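Local coordinates for protein telomerase reverse transcriptase (Candida tropicalis MYA-3404, PDB 6ZD1) that probably lengthens telomeres as the reverse transcriptase of telomerase, copying a template within the enzyme's RNA component into short DNA repeats at chromosome ends, at residues 348-351 / 352-355; 472-475 / 476-480; 580-583 / 584-588; 619-622 / 623-627. All coordinates share one frame; numbering follows the deposited sequence.

Interaction 1. Residues 348-351 / 352-355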
ATOM      1  N   ASN A 348      10.245   1.813 -22.430  1.00 59.93           N
ATOM      2  CA  ASN A 348      10.423   2.590 -23.653  1.00 58.26           C
ATOM      3  C   ASN A 348       9.176   3.434 -23.896  1.00 55.38           C
ATOM      4  O   ASN A 348       8.102   2.898 -24.197  1.00 51.56           O
ATOM      5  CB  ASN A 348      10.704   1.668 -24.837  1.00 62.37           C
ATOM      6  CG  ASN A 348      11.087   2.426 -26.090  1.00 55.58           C
ATOM      7  OD1 ASN A 348      10.228   2.966 -26.788  1.00 59.09           O
ATOM      8  ND2 ASN A 348      12.381   2.468 -26.386  1.00 50.14           N
ATOM      9  N   GLN A 349       9.322   4.757 -23.788  1.00 49.21           N
ATOM     10  CA  GLN A 349       8.170   5.643 -23.917  1.00 50.16           C
ATOM     11  C   GLN A 349       7.548   5.544 -25.302  1.00 50.40           C
ATOM     12  O   GLN A 349       6.318   5.535 -25.440  1.00 60.43           O
ATOM     13  CB  GLN A 349       8.575   7.086 -23.616  1.00 49.79           C
ATOM     14  CG  GLN A 349       8.928   7.335 -22.160  1.00 49.91           C
ATOM     15  CD  GLN A 349       9.405   8.750 -21.927  1.00 55.51           C
ATOM     16  OE1 GLN A 349       9.368   9.582 -22.834  1.00 53.79           O
ATOM     17  NE2 GLN A 349       9.865   9.030 -20.713  1.00 51.06           N
ATOM     18  N   ASN A 350       8.377   5.465 -26.342  1.00 49.69           N
ATOM     19  CA  ASN A 350       7.835   5.387 -27.693  1.00 51.78           C
ATOM     20  C   ASN A 350       7.126   4.058 -27.923  1.00 56.13           C
ATOM     21  O   ASN A 350       6.018   4.029 -28.475  1.00 54.65           O
ATOM     22  CB  ASN A 350       8.949   5.607 -28.714  1.00 55.91           C
ATOM     23  CG  ASN A 350       9.399   7.057 -28.774  1.00 51.66           C
ATOM     24  OD1 ASN A 350       8.633   7.966 -28.456  1.00 51.11           O
ATOM     25  ND2 ASN A 350      10.643   7.280 -29.182  1.00 51.83           N
ATOM     26  N   ALA A 351       7.723   2.951 -27.477  1.00 52.04           N
ATOM     27  CA  ALA A 351       7.037   1.668 -27.578  1.00 51.96           C
ATOM     28  C   ALA A 351       5.740   1.684 -26.779  1.00 53.17           C
ATOM     29  O   ALA A 351       4.732   1.115 -27.211  1.00 53.47           O
ATOM     30  CB  ALA A 351       7.949   0.536 -27.109  1.00 51.15           C
ATOM     31  N   LEU A 352       5.740   2.352 -25.622  1.00 53.13           N
ATOM     32  CA  LEU A 352       4.513   2.450 -24.838  1.00 51.51           C
ATOM     33  C   LEU A 352       3.444   3.225 -25.593  1.00 56.43           C
ATOM     34  O   LEU A 352       2.275   2.820 -25.619  1.00 56.39           O
ATOM     35  CB  LEU A 352       4.799   3.112 -23.489  1.00 49.67           C
ATOM     36  CG  LEU A 352       3.597   3.490 -22.615  1.00 50.70           C
ATOM     37  CD1 LEU A 352       2.751   2.269 -22.263  1.00 51.84           C
ATOM     38  CD2 LEU A 352       4.065   4.196 -21.352  1.00 49.74           C
ATOM     39  N   LYS A 353       3.831   4.321 -26.250  1.00 53.25           N
ATOM     40  CA  LYS A 353       2.855   5.125 -26.979  1.00 56.24           C
ATOM     41  C   LYS A 353       2.283   4.354 -28.161  1.00 56.63           C
ATOM     42  O   LYS A 353       1.095   4.488 -28.480  1.00 62.78           O
ATOM     43  CB  LYS A 353       3.487   6.445 -27.428  1.00 53.79           C
ATOM     44  CG  LYS A 353       3.399   7.539 -26.366  1.00 70.93           C
ATOM     45  CD  LYS A 353       4.188   8.788 -26.737  1.00 65.01           C
ATOM     46  CE  LYS A 353       5.684   8.578 -26.548  1.00 67.15           C
ATOM     47  NZ  LYS A 353       6.458   9.840 -26.741  1.00 70.59           N
ATOM     48  N   GLU A 354       3.109   3.540 -28.823  1.00 54.77           N
ATOM     49  CA  GLU A 354       2.599   2.685 -29.892  1.00 56.61           C
ATOM     50  C   GLU A 354       1.641   1.626 -29.349  1.00 58.39           C
ATOM     51  O   GLU A 354       0.602   1.350 -29.961  1.00 66.74           O
ATOM     52  CB  GLU A 354       3.764   2.024 -30.632  1.00 56.08           C
ATOM     53  CG  GLU A 354       4.770   3.013 -31.224  1.00 74.42           C
ATOM     54  CD  GLU A 354       6.044   2.343 -31.727  1.00 85.55           C
ATOM     55  OE1 GLU A 354       6.111   1.092 -31.723  1.00 82.62           O
ATOM     56  OE2 GLU A 354       6.980   3.073 -32.124  1.00 90.93           O
ATOM     57  N   SER A 355       1.957   1.040 -28.189  1.00 56.23           N
ATOM     58  CA  SER A 355       1.066   0.048 -27.594  1.00 57.48           C
ATOM     59  C   SER A 355      -0.295   0.649 -27.280  1.00 63.70           C
ATOM     60  O   SER A 355      -1.333   0.018 -27.517  1.00 61.96           O
ATOM     61  CB  SER A 355       1.683  -0.528 -26.321  1.00 58.69           C
ATOM     62  OG  SER A 355       2.839  -1.291 -26.608  1.00 79.96           O
TER

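Interaction 2. Residues 472-475 / 476-480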
ATOM      1  N   PHE A 472       0.274   1.589 -17.552  1.00 51.40           N
ATOM      2  CA  PHE A 472       1.178   1.747 -18.687  1.00 61.91           C
ATOM      3  C   PHE A 472       2.044   0.504 -18.849  1.00 55.22           C
ATOM      4  O   PHE A 472       2.053  -0.128 -19.912  1.00 53.59           O
ATOM      5  CB  PHE A 472       2.057   2.986 -18.502  1.00 55.86           C
ATOM      6  CG  PHE A 472       1.371   4.284 -18.826  1.00 54.52           C
ATOM      7  CD1 PHE A 472       0.184   4.298 -19.543  1.00 55.06           C
ATOM      8  CD2 PHE A 472       1.923   5.494 -18.424  1.00 52.17           C
ATOM      9  CE1 PHE A 472      -0.444   5.494 -19.846  1.00 56.07           C
ATOM     10  CE2 PHE A 472       1.298   6.696 -18.725  1.00 53.80           C
ATOM     11  CZ  PHE A 472       0.115   6.694 -19.437  1.00 62.73           C
ATOM     12  N   CYS A 473       2.720   0.099 -17.772  1.00 59.84           N
ATOM     13  CA  CYS A 473       3.591  -1.069 -17.836  1.00 56.99           C
ATOM     14  C   CYS A 473       2.802  -2.327 -18.173  1.00 54.94           C
ATOM     15  O   CYS A 473       3.317  -3.218 -18.858  1.00 50.90           O
ATOM     16  CB  CYS A 473       4.328  -1.226 -16.504  1.00 51.78           C
ATOM     17  SG  CYS A 473       5.601  -2.500 -16.460  1.00 96.54           S
ATOM     18  N   ASP A 474       1.541  -2.397 -17.743  1.00 52.84           N
ATOM     19  CA  ASP A 474       0.705  -3.551 -18.060  1.00 49.14           C
ATOM     20  C   ASP A 474       0.336  -3.574 -19.539  1.00 56.31           C
ATOM     21  O   ASP A 474       0.377  -4.632 -20.179  1.00 59.01           O
ATOM     22  CB  ASP A 474      -0.552  -3.529 -17.190  1.00 66.59           C
ATOM     23  CG  ASP A 474      -1.260  -4.870 -17.142  1.00 68.35           C
ATOM     24  OD1 ASP A 474      -0.753  -5.846 -17.739  1.00 60.89           O
ATOM     25  OD2 ASP A 474      -2.329  -4.947 -16.500  1.00 72.02           O
ATOM     26  N   ILE A 475      -0.020  -2.416 -20.098  1.00 61.85           N
ATOM     27  CA  ILE A 475      -0.348  -2.335 -21.520  1.00 57.88           C
ATOM     28  C   ILE A 475       0.851  -2.748 -22.366  1.00 59.18           C
ATOM     29  O   ILE A 475       0.729  -3.546 -23.302  1.00 61.07           O
ATOM     30  CB  ILE A 475      -0.826  -0.918 -21.884  1.00 67.60           C
ATOM     31  CG1 ILE A 475      -2.198  -0.630 -21.276  1.00 55.96           C
ATOM     32  CG2 ILE A 475      -0.870  -0.734 -23.394  1.00 55.44           C
ATOM     33  CD1 ILE A 475      -2.664   0.791 -21.519  1.00 54.99           C
ATOM     34  N   LEU A 476       2.028  -2.200 -22.053  1.00 51.79           N
ATOM     35  CA  LEU A 476       3.202  -2.447 -22.886  1.00 55.26           C
ATOM     36  C   LEU A 476       3.637  -3.908 -22.816  1.00 64.02           C
ATOM     37  O   LEU A 476       3.881  -4.542 -23.850  1.00 62.28           O
ATOM     38  CB  LEU A 476       4.347  -1.518 -22.468  1.00 50.00           C
ATOM     39  CG  LEU A 476       5.650  -1.653 -23.266  1.00 51.99           C
ATOM     40  CD1 LEU A 476       5.388  -1.554 -24.758  1.00 52.44           C
ATOM     41  CD2 LEU A 476       6.674  -0.613 -22.849  1.00 58.38           C
ATOM     42  N   TYR A 477       3.729  -4.466 -21.605  1.00 57.87           N
ATOM     43  CA  TYR A 477       4.198  -5.844 -21.477  1.00 67.93           C
ATOM     44  C   TYR A 477       3.165  -6.847 -21.985  1.00 63.22           C
ATOM     45  O   TYR A 477       3.539  -7.907 -22.501  1.00 65.51           O
ATOM     46  CB  TYR A 477       4.583  -6.148 -20.026  1.00 65.36           C
ATOM     47  CG  TYR A 477       5.976  -5.680 -19.633  1.00 63.83           C
ATOM     48  CD1 TYR A 477       6.731  -4.868 -20.474  1.00 69.40           C
ATOM     49  CD2 TYR A 477       6.540  -6.065 -18.423  1.00 61.36           C
ATOM     50  CE1 TYR A 477       8.005  -4.446 -20.111  1.00 63.76           C
ATOM     51  CE2 TYR A 477       7.809  -5.648 -18.053  1.00 64.16           C
ATOM     52  CZ  TYR A 477       8.536  -4.840 -18.899  1.00 70.50           C
ATOM     53  OH  TYR A 477       9.798  -4.429 -18.530  1.00 62.25           O
ATOM     54  N   SER A 478       1.870  -6.542 -21.862  1.00 56.69           N
ATOM     55  CA  SER A 478       0.868  -7.399 -22.491  1.00 63.97           C
ATOM     56  C   SER A 478       1.013  -7.377 -24.005  1.00 71.12           C
ATOM     57  O   SER A 478       0.957  -8.426 -24.658  1.00 80.33           O
ATOM     58  CB  SER A 478      -0.542  -6.964 -22.088  1.00 54.93           C
ATOM     59  OG  SER A 478      -0.740  -7.086 -20.688  1.00 75.50           O
ATOM     60  N   THR A 479       1.196  -6.184 -24.576  1.00 63.82           N
ATOM     61  CA  THR A 479       1.452  -6.061 -26.006  1.00 60.37           C
ATOM     62  C   THR A 479       2.740  -6.770 -26.400  1.00 63.23           C
ATOM     63  O   THR A 479       2.798  -7.445 -27.434  1.00 69.60           O
ATOM     64  CB  THR A 479       1.517  -4.583 -26.392  1.00 71.96           C
ATOM     65  OG1 THR A 479       0.279  -3.945 -26.053  1.00 68.57           O
ATOM     66  CG2 THR A 479       1.772  -4.425 -27.883  1.00 80.93           C
HETATM   67  N   MSE A 480       3.787  -6.613 -25.596  1.00 62.78           N
HETATM   68  CA  MSE A 480       5.073  -7.237 -25.867  1.00 59.83           C
HETATM   69  C   MSE A 480       4.971  -8.757 -25.859  1.00 72.50           C
HETATM   70  O   MSE A 480       5.438  -9.419 -26.784  1.00 72.43           O
HETATM   71  CB  MSE A 480       6.106  -6.781 -24.840  1.00 55.80           C
HETATM   72  CG  MSE A 480       7.481  -7.393 -25.037  1.00 72.50           C
HETATM   73 SE   MSE A 480       8.700  -7.013 -23.563  1.00120.88          SE
HETATM   74  CE  MSE A 480       7.744  -7.932 -22.129  1.00 77.03           C
TER

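Interaction 3. Residues 580-583 / 584-588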
ATOM      1  N   ARG A 580      -6.811 -15.508  27.191  1.00127.32           N
ATOM      2  CA  ARG A 580      -7.855 -15.949  28.106  1.00131.84           C
ATOM      3  C   ARG A 580      -9.183 -15.240  27.874  1.00132.40           C
ATOM      4  O   ARG A 580     -10.093 -15.364  28.701  1.00136.70           O
ATOM      5  CB  ARG A 580      -7.413 -15.739  29.556  1.00137.10           C
ATOM      6  CG  ARG A 580      -6.047 -16.307  29.891  1.00137.16           C
ATOM      7  CD  ARG A 580      -5.657 -15.987  31.331  1.00148.68           C
ATOM      8  NE  ARG A 580      -5.731 -14.553  31.607  1.00156.06           N
ATOM      9  CZ  ARG A 580      -6.646 -13.985  32.387  1.00159.18           C
ATOM     10  NH1 ARG A 580      -7.569 -14.727  32.988  1.00151.68           N
ATOM     11  NH2 ARG A 580      -6.634 -12.671  32.571  1.00162.33           N
ATOM     12  N   SER A 581      -9.315 -14.498  26.778  1.00128.41           N
ATOM     13  CA  SER A 581     -10.535 -13.746  26.518  1.00128.97           C
ATOM     14  C   SER A 581     -10.548 -13.322  25.061  1.00123.63           C
ATOM     15  O   SER A 581      -9.495 -13.155  24.443  1.00120.13           O
ATOM     16  CB  SER A 581     -10.643 -12.515  27.423  1.00132.74           C
ATOM     17  OG  SER A 581      -9.645 -11.565  27.094  1.00130.44           O
ATOM     18  N   PHE A 582     -11.755 -13.138  24.520  1.00 76.04           N
ATOM     19  CA  PHE A 582     -11.872 -12.700  23.135  1.00 67.07           C
ATOM     20  C   PHE A 582     -11.479 -11.240  22.970  1.00 67.36           C
ATOM     21  O   PHE A 582     -10.947 -10.862  21.921  1.00 78.01           O
ATOM     22  CB  PHE A 582     -13.292 -12.925  22.619  1.00 57.15           C
ATOM     23  CG  PHE A 582     -13.597 -14.358  22.287  1.00 64.40           C
ATOM     24  CD1 PHE A 582     -13.151 -14.919  21.100  1.00 48.24           C
ATOM     25  CD2 PHE A 582     -14.332 -15.141  23.160  1.00 63.50           C
ATOM     26  CE1 PHE A 582     -13.432 -16.236  20.794  1.00 66.37           C
ATOM     27  CE2 PHE A 582     -14.618 -16.459  22.859  1.00 66.20           C
ATOM     28  CZ  PHE A 582     -14.167 -17.008  21.675  1.00 64.30           C
ATOM     29  N   LYS A 583     -11.735 -10.406  23.981  1.00 69.48           N
ATOM     30  CA  LYS A 583     -11.344  -9.005  23.881  1.00 69.66           C
ATOM     31  C   LYS A 583      -9.842  -8.873  23.673  1.00 64.81           C
ATOM     32  O   LYS A 583      -9.393  -8.110  22.809  1.00 59.16           O
ATOM     33  CB  LYS A 583     -11.778  -8.236  25.127  1.00 68.10           C
ATOM     34  CG  LYS A 583     -11.723  -6.726  24.949  1.00 71.32           C
ATOM     35  CD  LYS A 583     -11.962  -5.988  26.253  1.00 86.21           C
ATOM     36  CE  LYS A 583     -10.795  -6.151  27.208  1.00 84.95           C
ATOM     37  NZ  LYS A 583     -10.991  -5.335  28.437  1.00106.77           N
ATOM     38  N   ALA A 584      -9.050  -9.629  24.438  1.00 68.83           N
ATOM     39  CA  ALA A 584      -7.602  -9.585  24.268  1.00 60.59           C
ATOM     40  C   ALA A 584      -7.178 -10.152  22.923  1.00 64.69           C
ATOM     41  O   ALA A 584      -6.175  -9.707  22.353  1.00 73.30           O
ATOM     42  CB  ALA A 584      -6.916 -10.352  25.399  1.00 67.18           C
ATOM     43  N   LEU A 585      -7.942 -11.107  22.388  1.00 66.87           N
ATOM     44  CA  LEU A 585      -7.615 -11.675  21.086  1.00 65.86           C
ATOM     45  C   LEU A 585      -7.906 -10.684  19.967  1.00 64.00           C
ATOM     46  O   LEU A 585      -7.135 -10.581  19.005  1.00 65.25           O
ATOM     47  CB  LEU A 585      -8.400 -12.968  20.863  1.00 57.17           C
ATOM     48  CG  LEU A 585      -8.223 -13.582  19.471  1.00 51.85           C
ATOM     49  CD1 LEU A 585      -6.890 -14.310  19.378  1.00 61.93           C
ATOM     50  CD2 LEU A 585      -9.375 -14.502  19.109  1.00 68.02           C
ATOM     51  N   PHE A 586      -9.019  -9.956  20.068  1.00 59.82           N
ATOM     52  CA  PHE A 586      -9.387  -9.040  18.996  1.00 63.78           C
ATOM     53  C   PHE A 586      -8.486  -7.812  18.972  1.00 60.12           C
ATOM     54  O   PHE A 586      -8.156  -7.312  17.892  1.00 62.16           O
ATOM     55  CB  PHE A 586     -10.857  -8.638  19.146  1.00 66.55           C
ATOM     56  CG  PHE A 586     -11.822  -9.785  18.970  1.00 68.85           C
ATOM     57  CD1 PHE A 586     -11.486 -10.881  18.188  1.00 58.04           C
ATOM     58  CD2 PHE A 586     -13.068  -9.764  19.586  1.00 65.47           C
ATOM     59  CE1 PHE A 586     -12.371 -11.936  18.024  1.00 64.55           C
ATOM     60  CE2 PHE A 586     -13.958 -10.813  19.424  1.00 65.04           C
ATOM     61  CZ  PHE A 586     -13.608 -11.901  18.643  1.00 63.69           C
ATOM     62  N   SER A 587      -8.047  -7.337  20.141  1.00 57.06           N
ATOM     63  CA  SER A 587      -7.128  -6.203  20.179  1.00 70.41           C
ATOM     64  C   SER A 587      -5.777  -6.573  19.585  1.00 53.96           C
ATOM     65  O   SER A 587      -5.175  -5.782  18.851  1.00 67.91           O
ATOM     66  CB  SER A 587      -6.957  -5.701  21.612  1.00 56.61           C
ATOM     67  OG  SER A 587      -8.126  -5.040  22.063  1.00 70.66           O
ATOM     68  N   ASN A 588      -5.278  -7.763  19.912  1.00 53.22           N
ATOM     69  CA  ASN A 588      -4.016  -8.214  19.343  1.00 61.91           C
ATOM     70  C   ASN A 588      -4.137  -8.428  17.838  1.00 63.21           C
ATOM     71  O   ASN A 588      -3.250  -8.022  17.075  1.00 63.07           O
ATOM     72  CB  ASN A 588      -3.566  -9.494  20.045  1.00 63.43           C
ATOM     73  CG  ASN A 588      -2.259 -10.022  19.513  1.00 70.83           C
ATOM     74  OD1 ASN A 588      -2.236 -10.811  18.570  1.00 83.00           O
ATOM     75  ND2 ASN A 588      -1.157  -9.592  20.116  1.00 79.08           N
TER

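Interaction 4. Residues 619-622 / 623-627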
ATOM      1  N   ILE A 619      -4.335 -11.066   4.169  1.00 52.08           N
ATOM      2  CA  ILE A 619      -4.277 -10.605   5.554  1.00 61.08           C
ATOM      3  C   ILE A 619      -5.499 -11.086   6.322  1.00 55.66           C
ATOM      4  O   ILE A 619      -5.395 -11.509   7.480  1.00 60.56           O
ATOM      5  CB  ILE A 619      -4.149  -9.073   5.631  1.00 56.90           C
ATOM      6  CG1 ILE A 619      -3.031  -8.578   4.720  1.00 71.14           C
ATOM      7  CG2 ILE A 619      -3.850  -8.653   7.057  1.00 55.39           C
ATOM      8  CD1 ILE A 619      -1.674  -9.065   5.131  1.00 82.09           C
ATOM      9  N   LEU A 620      -6.677 -11.026   5.694  1.00 49.33           N
ATOM     10  CA  LEU A 620      -7.899 -11.466   6.362  1.00 67.33           C
ATOM     11  C   LEU A 620      -7.814 -12.940   6.741  1.00 66.93           C
ATOM     12  O   LEU A 620      -8.081 -13.310   7.891  1.00 63.86           O
ATOM     13  CB  LEU A 620      -9.114 -11.206   5.465  1.00 52.37           C
ATOM     14  CG  LEU A 620      -9.607  -9.761   5.325  1.00 53.87           C
ATOM     15  CD1 LEU A 620     -10.735  -9.674   4.308  1.00 53.23           C
ATOM     16  CD2 LEU A 620     -10.056  -9.199   6.666  1.00 55.33           C
ATOM     17  N   LYS A 621      -7.411 -13.794   5.795  1.00 57.92           N
ATOM     18  CA  LYS A 621      -7.372 -15.229   6.069  1.00 62.52           C
ATOM     19  C   LYS A 621      -6.454 -15.544   7.243  1.00 59.09           C
ATOM     20  O   LYS A 621      -6.810 -16.340   8.119  1.00 64.97           O
ATOM     21  CB  LYS A 621      -6.931 -15.999   4.823  1.00 65.32           C
ATOM     22  CG  LYS A 621      -7.973 -16.039   3.716  1.00 70.45           C
ATOM     23  CD  LYS A 621      -7.426 -16.662   2.431  1.00 77.45           C
ATOM     24  CE  LYS A 621      -7.343 -18.184   2.513  1.00101.50           C
ATOM     25  NZ  LYS A 621      -6.143 -18.676   3.248  1.00108.85           N
ATOM     26  N   LEU A 622      -5.279 -14.913   7.293  1.00 60.73           N
ATOM     27  CA  LEU A 622      -4.390 -15.129   8.430  1.00 67.79           C
ATOM     28  C   LEU A 622      -5.030 -14.654   9.726  1.00 66.97           C
ATOM     29  O   LEU A 622      -4.893 -15.304  10.770  1.00 73.40           O
ATOM     30  CB  LEU A 622      -3.063 -14.413   8.205  1.00 62.53           C
ATOM     31  CG  LEU A 622      -2.187 -15.066   7.147  1.00 70.76           C
ATOM     32  CD1 LEU A 622      -0.910 -14.272   6.980  1.00 73.89           C
ATOM     33  CD2 LEU A 622      -1.890 -16.504   7.542  1.00 72.93           C
ATOM     34  N   THR A 623      -5.759 -13.539   9.675  1.00 57.92           N
ATOM     35  CA  THR A 623      -6.402 -13.036  10.881  1.00 52.56           C
ATOM     36  C   THR A 623      -7.483 -13.993  11.361  1.00 57.91           C
ATOM     37  O   THR A 623      -7.549 -14.313  12.553  1.00 60.62           O
ATOM     38  CB  THR A 623      -6.980 -11.645  10.627  1.00 58.60           C
ATOM     39  OG1 THR A 623      -5.948 -10.779  10.134  1.00 54.86           O
ATOM     40  CG2 THR A 623      -7.543 -11.061  11.917  1.00 59.21           C
ATOM     41  N   PHE A 624      -8.318 -14.492  10.445  1.00 64.91           N
ATOM     42  CA  PHE A 624      -9.381 -15.402  10.853  1.00 55.94           C
ATOM     43  C   PHE A 624      -8.857 -16.793  11.176  1.00 69.32           C
ATOM     44  O   PHE A 624      -9.454 -17.496  12.002  1.00 63.47           O
ATOM     45  CB  PHE A 624     -10.457 -15.472   9.776  1.00 54.00           C
ATOM     46  CG  PHE A 624     -11.287 -14.233   9.692  1.00 67.72           C
ATOM     47  CD1 PHE A 624     -12.334 -14.030  10.571  1.00 78.71           C
ATOM     48  CD2 PHE A 624     -11.007 -13.257   8.755  1.00 68.03           C
ATOM     49  CE1 PHE A 624     -13.095 -12.882  10.506  1.00 83.10           C
ATOM     50  CE2 PHE A 624     -11.765 -12.107   8.684  1.00 71.16           C
ATOM     51  CZ  PHE A 624     -12.810 -11.917   9.561  1.00 61.14           C
ATOM     52  N   GLU A 625      -7.742 -17.200  10.562  1.00 60.69           N
ATOM     53  CA  GLU A 625      -7.125 -18.461  10.957  1.00 60.45           C
ATOM     54  C   GLU A 625      -6.716 -18.435  12.423  1.00 61.48           C
ATOM     55  O   GLU A 625      -6.768 -19.466  13.101  1.00 67.24           O
ATOM     56  CB  GLU A 625      -5.913 -18.763  10.070  1.00 68.80           C
ATOM     57  CG  GLU A 625      -6.257 -19.368   8.712  1.00 68.97           C
ATOM     58  CD  GLU A 625      -5.110 -19.267   7.715  1.00 89.83           C
ATOM     59  OE1 GLU A 625      -3.941 -19.159   8.148  1.00 91.40           O
ATOM     60  OE2 GLU A 625      -5.383 -19.284   6.495  1.00 96.03           O
ATOM     61  N   ALA A 626      -6.340 -17.262  12.941  1.00 57.56           N
ATOM     62  CA  ALA A 626      -6.032 -17.168  14.363  1.00 60.24           C
ATOM     63  C   ALA A 626      -7.289 -17.347  15.203  1.00 59.00           C
ATOM     64  O   ALA A 626      -7.255 -18.007  16.247  1.00 66.09           O
ATOM     65  CB  ALA A 626      -5.365 -15.828  14.670  1.00 55.51           C
ATOM     66  N   ILE A 627      -8.417 -16.799  14.741  1.00 60.45           N
ATOM     67  CA  ILE A 627      -9.674 -16.948  15.472  1.00 59.56           C
ATOM     68  C   ILE A 627     -10.093 -18.413  15.502  1.00 70.61           C
ATOM     69  O   ILE A 627     -10.464 -18.952  16.553  1.00 68.60           O
ATOM     70  CB  ILE A 627     -10.766 -16.061  14.849  1.00 51.80           C
ATOM     71  CG1 ILE A 627     -10.413 -14.583  14.994  1.00 56.82           C
ATOM     72  CG2 ILE A 627     -12.117 -16.346  15.482  1.00 58.20           C
ATOM     73  CD1 ILE A 627     -11.365 -13.661  14.254  1.00 67.79           C
TER

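Interaction 1. Residues 348-351 / 352-355
N348 caps the N terminus of helix 349-359, and its carbonyl O takes the amide of L352 at 2.8 Å. Its side chain turns back over the first turn, where OD1 accepts from A351 N at 2.6 Å, in the carbonyl plane, so N348 takes one amide on its backbone O and another on its side-chain OD1. The helix comes shortly after the strand that, by sequence, carries motif A in the palm of the reverse transcriptase fold. K353 shows how the next turn is dressed. From CB onward its chain runs past the carbonyl of Q349: CB lies 3.6 Å from Q349 O, CG is almost as near, and CD stands off a little farther. A bend at chi3 (-76°) then brings CE back to 3.3 Å from Q349 O. The tip runs alongside N350, with NZ making a weak hydrogen bond to N350 OD1 at 3.3 Å; its stronger partner is E440, through a salt bridge to the neighbouring helix 428-440. Q349 looks elsewhere too, giving its NE2 to the carbonyl of G461. One turn on, E354, extended beyond CG, keeps CG 3.2 Å from N350 O, while L352 packs on F472 and I439. At S355, OG sits anti to the carbonyl carbon (chi1 -67°) and donates a hydrogen bond to A351 O at 3.1 Å, from one face of the carbonyl plane, while S355 N comes from the other.

Interaction 2. Residues 472-475 / 476-480
A cysteine sulfur-aromatic contact lies along helix 469-484, on the side that touches C343 of helix 343-346: C473 SG lies over one face of the Y477 ring, one turn further on. The sulfur is 4.3 Å from the ring centroid and 16° off its normal, displaced toward the CD2-CE2 rim. With SG trans to the backbone N (chi1 -173°), it reaches forward along the helix to the ring. Methyl CE of M480, present as selenomethionine, lies over the opposite face, also toward the rim, so the tyrosine is held between sulfur and methyl. In the sequence of the palm this is the helix of reverse transcriptase motif B', and it packs on helix 349-359 through F472 and L476 and on helix 263-298 through I475. Two hydroxyls fold back onto its backbone. S478 OG donates to D474 O at 2.7 Å, and the amide of S478 reaches the same oxygen from the other face of the carbonyl. T479 repeats the pattern, OG1 giving a 2.8 Å bond to I475 O opposite its own N-H. D474 OD1 stands 3.2 Å from S478 OG, but its main partners are the guanidinium groups of R499 and R296, each in a salt bridge, which also bond S478 OG weakly.

Interaction 3. Residues 580-583 / 584-588
S581 is extended (psi 153°) and F582 then turns into helix 582-596, so the carbonyls of S581, F582 and K583 receive the amides of L585, F586 and S587 in turn. The first of these i to i+4 bonds is long, S581 O to L585 N at 3.3 Å, whereas F582 O and F586 N meet at 2.8 Å. S581 is the N-cap. Its OG, set between the backbone N and the carbonyl carbon (chi1 68°), swings over the helix end to accept weakly from A584 N and also lies 3.4 Å from A584 CB. Two phenylalanines then pack along the helix. F582 and F586 meet at an oblique angle, their centroids 5.9 Å apart and their planes at 35°; CB of F582 approaches CE2 of F586 to 3.9 Å. The carbonyl O of F582 lies over one face of the F586 ring, toward its rim, while accepting the F586 amide. L585 CD2 adds a looser touch on F582 CD1. These apolar side chains point into the helical bundle to which this helix belongs, corresponding to the thumb, the C-terminal extension of telomerase. F586 stacks on F648 of helix 642-664, F582 meets F640 edge-to-face, L585 lies against S630 and I634 of helix 609-637, and S587 OG bonds D128 of helix 126-129.

Interaction 4. Residues 619-622 / 623-627
K621 and E625, one turn apart on helix 609-637, are joined by a salt bridge that the bent lysine makes possible. Both side chains leave the backbone with CG anti to the carbonyl carbon, but the lysine then turns at chi3 (77°) and again at chi4 (-80°), curling its ammonium toward the carboxylate. NZ comes to 3.4 Å from E625 OE2, a weak bond between two chains that cross at a slant. E625 itself lies over the turn before it: its CG is 3.1 Å from K621 O, and OE1 rests 3.4 Å from L622 CD2, so methyl and carboxylate share the same patch of surface.

The buried side of the helix is mostly apolar. L620 and F624 run alongside each other, with CD2 of the leucine 3.9 Å from CE2 of the ring. Here chi1 of F624 (-72°) lays the ring back along the helix, so that its edge meets L620 O, F624 CD2 lying 3.1 Å from that oxygen, which also accepts the F624 amide. T623 turns its hydroxyl inward onto the backbone: OG1 donates to I619 O at 2.8 Å from above the carbonyl plane, while T623 N comes to the same oxygen from the opposite face.

In this part of the thumb bundle F624 also packs on F645 and L649 of helix 642-664, and T623 on Y593 of helix 582-596. Pairing the threonine hydroxyl with its own backbone spends its polarity within the helix and allows T623 to face that buried side, whereas the long ion pair probably contributes modestly at the surface.

Each contact is local to one helix, so none closes a long loop; the four follow in series along the chain, and none nests in or crosses another. Interactions 1 and 2 come first, both in the reverse transcriptase domain, and although more than a hundred residues separate them their centres lie 9 Å apart: S355 OG and L476 CD1 touch at 3.2 Å, joining helix 349-359 to helix 469-484. Interactions 3 and 4 follow in successive helices of the C-terminal bundle, where L585 and F586 meet I627. The two pairs are well apart: even interactions 2 and 4 keep their nearest atoms about 22 Å from each other.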